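Local coordinates for protein P450 epoxidase (Sorangium cellulosum, PDB 1Q5D) that belongs to the cytochrome P450 family, holding a haem group within a mainly helical fold that also has a pocket for a second bound ligand, at residues P112-R117 with S159-V164; D120-E125 with V368-L373. All coordinates share one frame; numbering follows the deposited sequence.

Contact 1. Residues P112-R117 with S159-V164; sequences PSFTSR and SALLKV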
loop_
_atom_site.group_PDB
_atom_site.type_symbol
_atom_site.label_atom_id
_atom_site.label_comp_id
_atom_site.label_asym_id
_atom_site.label_seq_id
_atom_site.Cartn_x
_atom_site.Cartn_y
_atom_site.Cartn_z
ATOM N N PRO A 112 -15.081 -9.942 5.959
ATOM C CA PRO A 112 -15.647 -9.733 7.305
ATOM C C PRO A 112 -14.580 -9.565 8.387
ATOM O O PRO A 112 -14.787 -8.823 9.359
ATOM C CB PRO A 112 -16.483 -10.995 7.530
ATOM C CG PRO A 112 -16.909 -11.381 6.121
ATOM C CD PRO A 112 -15.629 -11.153 5.311
ATOM N N SER A 113 -13.425 -10.200 8.204
ATOM C CA SER A 113 -12.339 -10.093 9.168
ATOM C C SER A 113 -11.644 -8.733 9.167
ATOM O O SER A 113 -10.868 -8.430 10.076
ATOM C CB SER A 113 -11.296 -11.177 8.904
ATOM O OG SER A 113 -11.818 -12.435 9.218
ATOM N N PHE A 114 -11.896 -7.924 8.143
ATOM C CA PHE A 114 -11.229 -6.633 8.021
ATOM C C PHE A 114 -12.127 -5.388 8.203
ATOM O O PHE A 114 -11.671 -4.283 7.965
ATOM C CB PHE A 114 -10.521 -6.531 6.666
ATOM C CG PHE A 114 -9.192 -7.240 6.615
ATOM C CD1 PHE A 114 -9.104 -8.522 6.091
ATOM C CD2 PHE A 114 -8.041 -6.623 7.086
ATOM C CE1 PHE A 114 -7.879 -9.179 6.031
ATOM C CE2 PHE A 114 -6.813 -7.264 7.032
ATOM C CZ PHE A 114 -6.731 -8.544 6.498
ATOM N N THR A 115 -13.382 -5.548 8.612
ATOM C CA THR A 115 -14.227 -4.366 8.875
ATOM C C THR A 115 -13.660 -3.555 10.028
ATOM O O THR A 115 -12.892 -4.081 10.827
ATOM C CB THR A 115 -15.640 -4.784 9.268
ATOM O OG1 THR A 115 -15.560 -5.531 10.493
ATOM C CG2 THR A 115 -16.214 -5.768 8.267
ATOM N N SER A 116 -14.046 -2.282 10.125
ATOM C CA SER A 116 -13.654 -1.411 11.241
ATOM C C SER A 116 -13.969 -2.028 12.605
ATOM O O SER A 116 -13.199 -1.890 13.561
ATOM C CB SER A 116 -14.364 -0.054 11.135
ATOM O OG SER A 116 -13.743 0.761 10.153
ATOM N N ARG A 117 -15.117 -2.689 12.688
ATOM C CA ARG A 117 -15.545 -3.361 13.911
ATOM C C ARG A 117 -14.618 -4.519 14.273
ATOM O O ARG A 117 -14.181 -4.637 15.408
ATOM C CB ARG A 117 -16.977 -3.879 13.756
ATOM C CG ARG A 117 -17.624 -4.286 15.086
ATOM C CD ARG A 117 -18.721 -5.345 14.958
ATOM N NE ARG A 117 -18.401 -6.405 13.995
ATOM C CZ ARG A 117 -17.666 -7.495 14.255
ATOM N NH1 ARG A 117 -17.129 -7.693 15.453
ATOM N NH2 ARG A 117 -17.453 -8.390 13.300
ATOM N N SER A 159 0.760 -8.822 12.570
ATOM C CA SER A 159 1.122 -9.975 13.404
ATOM C C SER A 159 0.160 -10.174 14.574
ATOM O O SER A 159 -0.120 -11.302 14.971
ATOM C CB SER A 159 2.533 -9.826 13.941
ATOM O OG SER A 159 3.469 -10.243 12.966
ATOM N N ALA A 160 -0.321 -9.074 15.136
ATOM C CA ALA A 160 -1.352 -9.136 16.168
ATOM C C ALA A 160 -2.630 -9.741 15.589
ATOM O O ALA A 160 -3.263 -10.595 16.215
ATOM C CB ALA A 160 -1.613 -7.744 16.741
ATOM N N LEU A 161 -3.008 -9.318 14.378
ATOM C CA LEU A 161 -4.202 -9.853 13.729
ATOM C C LEU A 161 -4.045 -11.351 13.430
ATOM O O LEU A 161 -5.023 -12.120 13.453
ATOM C CB LEU A 161 -4.486 -9.072 12.442
ATOM C CG LEU A 161 -5.593 -9.567 11.503
ATOM C CD1 LEU A 161 -6.982 -9.238 12.061
ATOM C CD2 LEU A 161 -5.418 -8.976 10.107
ATOM N N LEU A 162 -2.807 -11.749 13.148
ATOM C CA LEU A 162 -2.475 -13.129 12.820
ATOM C C LEU A 162 -2.080 -13.941 14.065
ATOM O O LEU A 162 -1.839 -15.142 13.969
ATOM C CB LEU A 162 -1.302 -13.159 11.834
ATOM C CG LEU A 162 -1.529 -13.280 10.322
ATOM C CD1 LEU A 162 -2.927 -12.921 9.823
ATOM C CD2 LEU A 162 -0.425 -12.521 9.551
ATOM N N LYS A 163 -1.999 -13.264 15.209
ATOM C CA LYS A 163 -1.568 -13.860 16.467
ATOM C C LYS A 163 -0.186 -14.495 16.330
ATOM O O LYS A 163 0.037 -15.653 16.693
ATOM C CB LYS A 163 -2.630 -14.830 17.007
ATOM C CG LYS A 163 -3.971 -14.126 17.268
ATOM C CD LYS A 163 -4.842 -14.892 18.258
ATOM C CE LYS A 163 -6.107 -14.104 18.615
ATOM N NZ LYS A 163 -6.951 -13.811 17.423
ATOM N N VAL A 164 0.741 -13.710 15.786
ATOM C CA VAL A 164 2.141 -14.099 15.677
ATOM C C VAL A 164 2.914 -13.305 16.723
ATOM O O VAL A 164 2.667 -12.127 16.903
ATOM C CB VAL A 164 2.685 -13.800 14.254
ATOM C CG1 VAL A 164 4.181 -14.056 14.157
ATOM C CG2 VAL A 164 1.948 -14.607 13.225
#
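Phe114 and Leu161 join the loop that leads into helix 116-119 to the C-terminal end of helix 154-161, two neighbouring pieces of the helical cytochrome P450 fold. The contact is small, burying 95 Å² in all; the nearest CA atoms, those of Ser113 and Leu161, are 9.3 Å apart, so side chains have to span the gap.

The apolar part rests on one methyl. Leu161 CD2 lies 3.8 Å from Phe114 CE2 and 3.9 Å from Phe114 CZ, so it meets the CE2-CZ bond at the far end of the ring, on an oblique line; the two side chains cross at about a right angle. The first torsion of Leu161 (173°) sets CG opposite the backbone N and directs it toward 112-117, and together with the second (76°) it places the methyls. Phe114 also touches Ile251 of helix 241-255 and the haem, while Leu161 reaches Val225.

Polar interactions stay within each partner, and no hydrogen bond spans the contact. On one side, Thr115 is the N-cap of the helix that follows, its OG1 bonded to Ala118 N. On the other, a Schellman motif closes helix 154-161: Lys163 has a positive phi of 56°, and Val164 N bonds Ser159 O at 2.7 Å. A weak bond of 3.1 Å joins Lys163 N to Ala160 O.

The second methyl is looser, with Leu161 CD1 4.4 Å from the carbonyl oxygen of Ser113.

Contact 2. Residues D120-E125 with V368-L373; sequences DLLRAE and VSLARL. With HEM (protoporphyrin IX containing Fe), chain B.
Leu122 and Leu370 meet through opposite choices of first torsion: Leu122 has CG anti to its carbonyl carbon (chi1 -57°), whereas Leu370 has CG anti to its backbone N (chi1 -173°). The two side chains cross at roughly a right angle, methyl to methyl, with Leu122 CD1 3.6 Å from Leu370 CD1. The other branch of Leu370 faces the haem, its CD2 3.9 Å from vinyl carbon CBC. Helix 368-385, helix L of cytochromes P450, follows the haem-binding cysteine loop and lies against the haem; here it links Leu122, at the approach to helix 123-137, to the cofactor. Ala371 adds a tight approach of 3.4 Å from its CB to haem CBB.

Farther out, the Arg123 chain bends at chi3, and its guanidinium has one face against Leu373, whose CD1 stands 3.6 Å above that plane, displaced toward the rim. At the guanidinium's edge, Arg123 NH1 and Asp120 OD1 form a salt bridge of 2.7 Å, although the N-H points poorly at the oxygen (119°) and the hydrogen bond is weak.

The charge of Arg123 is paired with Asp120 in its own segment, and the junction with 368-373 is held by apolar and face-on van der Waals contact, without a hydrogen bond.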
loop_
_atom_site.group_PDB
_atom_site.type_symbol
_atom_site.label_atom_id
_atom_site.label_comp_id
_atom_site.label_asym_id
_atom_site.label_seq_id
_atom_site.Cartn_x
_atom_site.Cartn_y
_atom_site.Cartn_z
ATOM N N ASP A 120 -11.071 -3.336 15.363
ATOM C CA ASP A 120 -11.041 -2.520 16.568
ATOM C C ASP A 120 -10.302 -3.181 17.724
ATOM O O ASP A 120 -9.700 -2.497 18.540
ATOM C CB ASP A 120 -12.462 -2.134 17.000
ATOM C CG ASP A 120 -12.465 -1.068 18.065
ATOM O OD1 ASP A 120 -12.069 0.081 17.758
ATOM O OD2 ASP A 120 -12.822 -1.286 19.245
ATOM N N LEU A 121 -10.342 -4.510 17.786
ATOM C CA LEU A 121 -9.733 -5.254 18.877
ATOM C C LEU A 121 -8.221 -5.028 18.943
ATOM O O LEU A 121 -7.605 -5.190 19.999
ATOM C CB LEU A 121 -10.027 -6.746 18.728
ATOM C CG LEU A 121 -11.456 -7.185 18.400
ATOM C CD1 LEU A 121 -11.544 -8.694 18.449
ATOM C CD2 LEU A 121 -12.429 -6.584 19.405
ATOM N N LEU A 122 -7.634 -4.635 17.808
ATOM C CA LEU A 122 -6.195 -4.417 17.688
ATOM C C LEU A 122 -5.770 -3.091 18.304
ATOM O O LEU A 122 -4.586 -2.807 18.443
ATOM C CB LEU A 122 -5.778 -4.455 16.203
ATOM C CG LEU A 122 -6.151 -5.751 15.471
ATOM C CD1 LEU A 122 -5.617 -5.789 14.025
ATOM C CD2 LEU A 122 -5.640 -6.942 16.262
ATOM N N ARG A 123 -6.745 -2.285 18.700
ATOM C CA ARG A 123 -6.461 -0.925 19.154
ATOM C C ARG A 123 -5.436 -0.871 20.289
ATOM O O ARG A 123 -4.504 -0.056 20.278
ATOM C CB ARG A 123 -7.762 -0.248 19.577
ATOM C CG ARG A 123 -7.651 1.222 19.870
ATOM C CD ARG A 123 -9.013 1.890 20.085
ATOM N NE ARG A 123 -9.103 3.138 19.341
ATOM C CZ ARG A 123 -9.834 3.313 18.253
ATOM N NH1 ARG A 123 -10.572 2.326 17.768
ATOM N NH2 ARG A 123 -9.830 4.489 17.663
ATOM N N ALA A 124 -5.603 -1.752 21.264
ATOM C CA ALA A 124 -4.719 -1.751 22.426
ATOM C C ALA A 124 -3.282 -2.100 22.061
ATOM O O ALA A 124 -2.350 -1.455 22.515
ATOM C CB ALA A 124 -5.244 -2.726 23.503
ATOM N N GLU A 125 -3.108 -3.154 21.272
ATOM C CA GLU A 125 -1.763 -3.614 20.909
ATOM C C GLU A 125 -1.041 -2.569 20.056
ATOM O O GLU A 125 0.153 -2.314 20.238
ATOM C CB GLU A 125 -1.827 -4.970 20.182
ATOM C CG GLU A 125 -0.481 -5.491 19.692
ATOM C CD GLU A 125 0.464 -5.879 20.822
ATOM O OE1 GLU A 125 1.592 -6.337 20.525
ATOM O OE2 GLU A 125 0.098 -5.710 22.014
ATOM N N VAL A 368 -8.045 -1.159 4.320
ATOM C CA VAL A 368 -8.331 0.264 4.522
ATOM C C VAL A 368 -8.631 0.608 5.979
ATOM O O VAL A 368 -8.085 1.565 6.496
ATOM C CB VAL A 368 -9.417 0.806 3.539
ATOM C CG1 VAL A 368 -10.752 0.082 3.709
ATOM C CG2 VAL A 368 -9.582 2.310 3.682
ATOM N N SER A 369 -9.443 -0.198 6.658
ATOM C CA SER A 369 -9.760 0.092 8.062
ATOM C C SER A 369 -8.571 -0.092 9.000
ATOM O O SER A 369 -8.350 0.727 9.886
ATOM C CB SER A 369 -10.933 -0.768 8.536
ATOM O OG SER A 369 -12.141 -0.266 7.979
ATOM N N LEU A 370 -7.824 -1.181 8.814
ATOM C CA LEU A 370 -6.608 -1.412 9.586
ATOM C C LEU A 370 -5.578 -0.292 9.385
ATOM O O LEU A 370 -5.028 0.236 10.350
ATOM C CB LEU A 370 -6.025 -2.794 9.274
ATOM C CG LEU A 370 -4.837 -3.281 10.120
ATOM C CD1 LEU A 370 -5.119 -3.111 11.608
ATOM C CD2 LEU A 370 -4.551 -4.732 9.803
ATOM N N ALA A 371 -5.352 0.102 8.134
ATOM C CA ALA A 371 -4.441 1.197 7.837
ATOM C C ALA A 371 -4.848 2.504 8.526
ATOM O O ALA A 371 -4.027 3.188 9.132
ATOM C CB ALA A 371 -4.364 1.411 6.311
ATOM N N ARG A 372 -6.125 2.855 8.424
ATOM C CA ARG A 372 -6.577 4.110 8.998
ATOM C C ARG A 372 -6.422 4.075 10.511
ATOM O O ARG A 372 -6.011 5.057 11.105
ATOM C CB ARG A 372 -8.037 4.386 8.629
ATOM C CG ARG A 372 -8.255 4.897 7.190
ATOM C CD ARG A 372 -9.750 4.937 6.777
ATOM N NE ARG A 372 -9.985 5.471 5.427
ATOM C CZ ARG A 372 -11.023 5.140 4.662
ATOM N NH1 ARG A 372 -11.928 4.260 5.105
ATOM N NH2 ARG A 372 -11.152 5.664 3.436
ATOM N N LEU A 373 -6.736 2.931 11.116
ATOM C CA LEU A 373 -6.591 2.775 12.574
ATOM C C LEU A 373 -5.147 2.920 13.013
ATOM O O LEU A 373 -4.832 3.672 13.950
ATOM C CB LEU A 373 -7.154 1.437 13.055
ATOM C CG LEU A 373 -6.959 1.185 14.569
ATOM C CD1 LEU A 373 -7.740 2.212 15.366
ATOM C CD2 LEU A 373 -7.365 -0.237 14.945
HETATM C CHA HEM B . -5.322 -3.803 -2.588
HETATM C CHB HEM B . -3.801 0.600 -1.354
HETATM C CHC HEM B . -3.043 -0.942 3.194
HETATM C CHD HEM B . -3.996 -5.442 1.801
HETATM C C1A HEM B . -5.062 -2.459 -2.621
HETATM C C2A HEM B . -5.317 -1.574 -3.733
HETATM C C3A HEM B . -4.879 -0.360 -3.402
HETATM C C4A HEM B . -4.342 -0.436 -2.063
HETATM C CMA HEM B . -4.948 0.912 -4.292
HETATM C CAA HEM B . -5.981 -1.989 -5.068
HETATM C CBA HEM B . -4.920 -2.248 -6.142
HETATM C CGA HEM B . -5.608 -2.552 -7.461
HETATM O O1A HEM B . -4.906 -2.923 -8.453
HETATM O O2A HEM B . -6.867 -2.446 -7.525
HETATM C C1B HEM B . -3.478 0.531 -0.030
HETATM C C2B HEM B . -3.016 1.662 0.736
HETATM C C3B HEM B . -2.790 1.246 1.971
HETATM C C4B HEM B . -3.105 -0.165 2.054
HETATM C CMB HEM B . -2.776 3.109 0.224
HETATM C CAB HEM B . -2.296 2.203 3.070
HETATM C CBB HEM B . -1.701 1.758 4.173
HETATM C C1C HEM B . -3.270 -2.284 3.240
HETATM C C2C HEM B . -3.222 -3.125 4.416
HETATM C C3C HEM B . -3.485 -4.371 4.013
HETATM C C4C HEM B . -3.722 -4.344 2.582
HETATM C CMC HEM B . -2.914 -2.600 5.844
HETATM C CAC HEM B . -3.565 -5.684 4.814
HETATM C CBC HEM B . -3.620 -5.672 6.143
HETATM C C1D HEM B . -4.372 -5.415 0.482
HETATM C C2D HEM B . -4.612 -6.597 -0.293
HETATM C C3D HEM B . -5.031 -6.099 -1.656
HETATM C C4D HEM B . -4.980 -4.665 -1.574
HETATM C CMD HEM B . -4.493 -8.054 0.180
HETATM C CAD HEM B . -5.446 -6.947 -2.871
HETATM C CBD HEM B . -6.974 -6.829 -2.944
HETATM C CGD HEM B . -7.512 -7.596 -4.126
HETATM O O1D HEM B . -6.802 -7.657 -5.161
HETATM O O2D HEM B . -8.644 -8.160 -4.036
HETATM N NA HEM B . -4.465 -1.740 -1.608
HETATM N NB HEM B . -3.535 -0.595 0.793
HETATM N NC HEM B . -3.565 -3.063 2.150
HETATM N ND HEM B . -4.587 -4.293 -0.301
HETATM FE FE HEM B . -4.182 -2.370 0.307
HETATM O O HOH W 1 -2.102 -2.687 -0.358
#

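Overall arrangement
Contacts 1 and 2 lie with their centres about 8 Å apart; their segments alternate along the chain, and the two contacts touch. The first pieces, 112-117 and 120-125, are nearly consecutive. A probable hydrogen bond of 2.9 Å connects Ser116 OG to Ser369 OG, and Leu161 CB packs 3.8 Å from Leu122 CD1, which ties helix 154-161 to contact 2. Both contacts reach the same haem vinyl group: Phe114 CE2 lies 3.7 Å from carbon CBC, the atom also met by Leu370. The second bound ligand, 7,11-dihydroxy-8,8,10,12,16-pentamethyl-3-[1-methyl-2-(2-methyl-thiazol-4-yl)vinyl]-4,17-dioxabicyclo[14.1.0]heptadecane-5,9-dione (EPB), is more remote, about 11 Å from the Phe114 side chain and about 12 Å from that of Leu370.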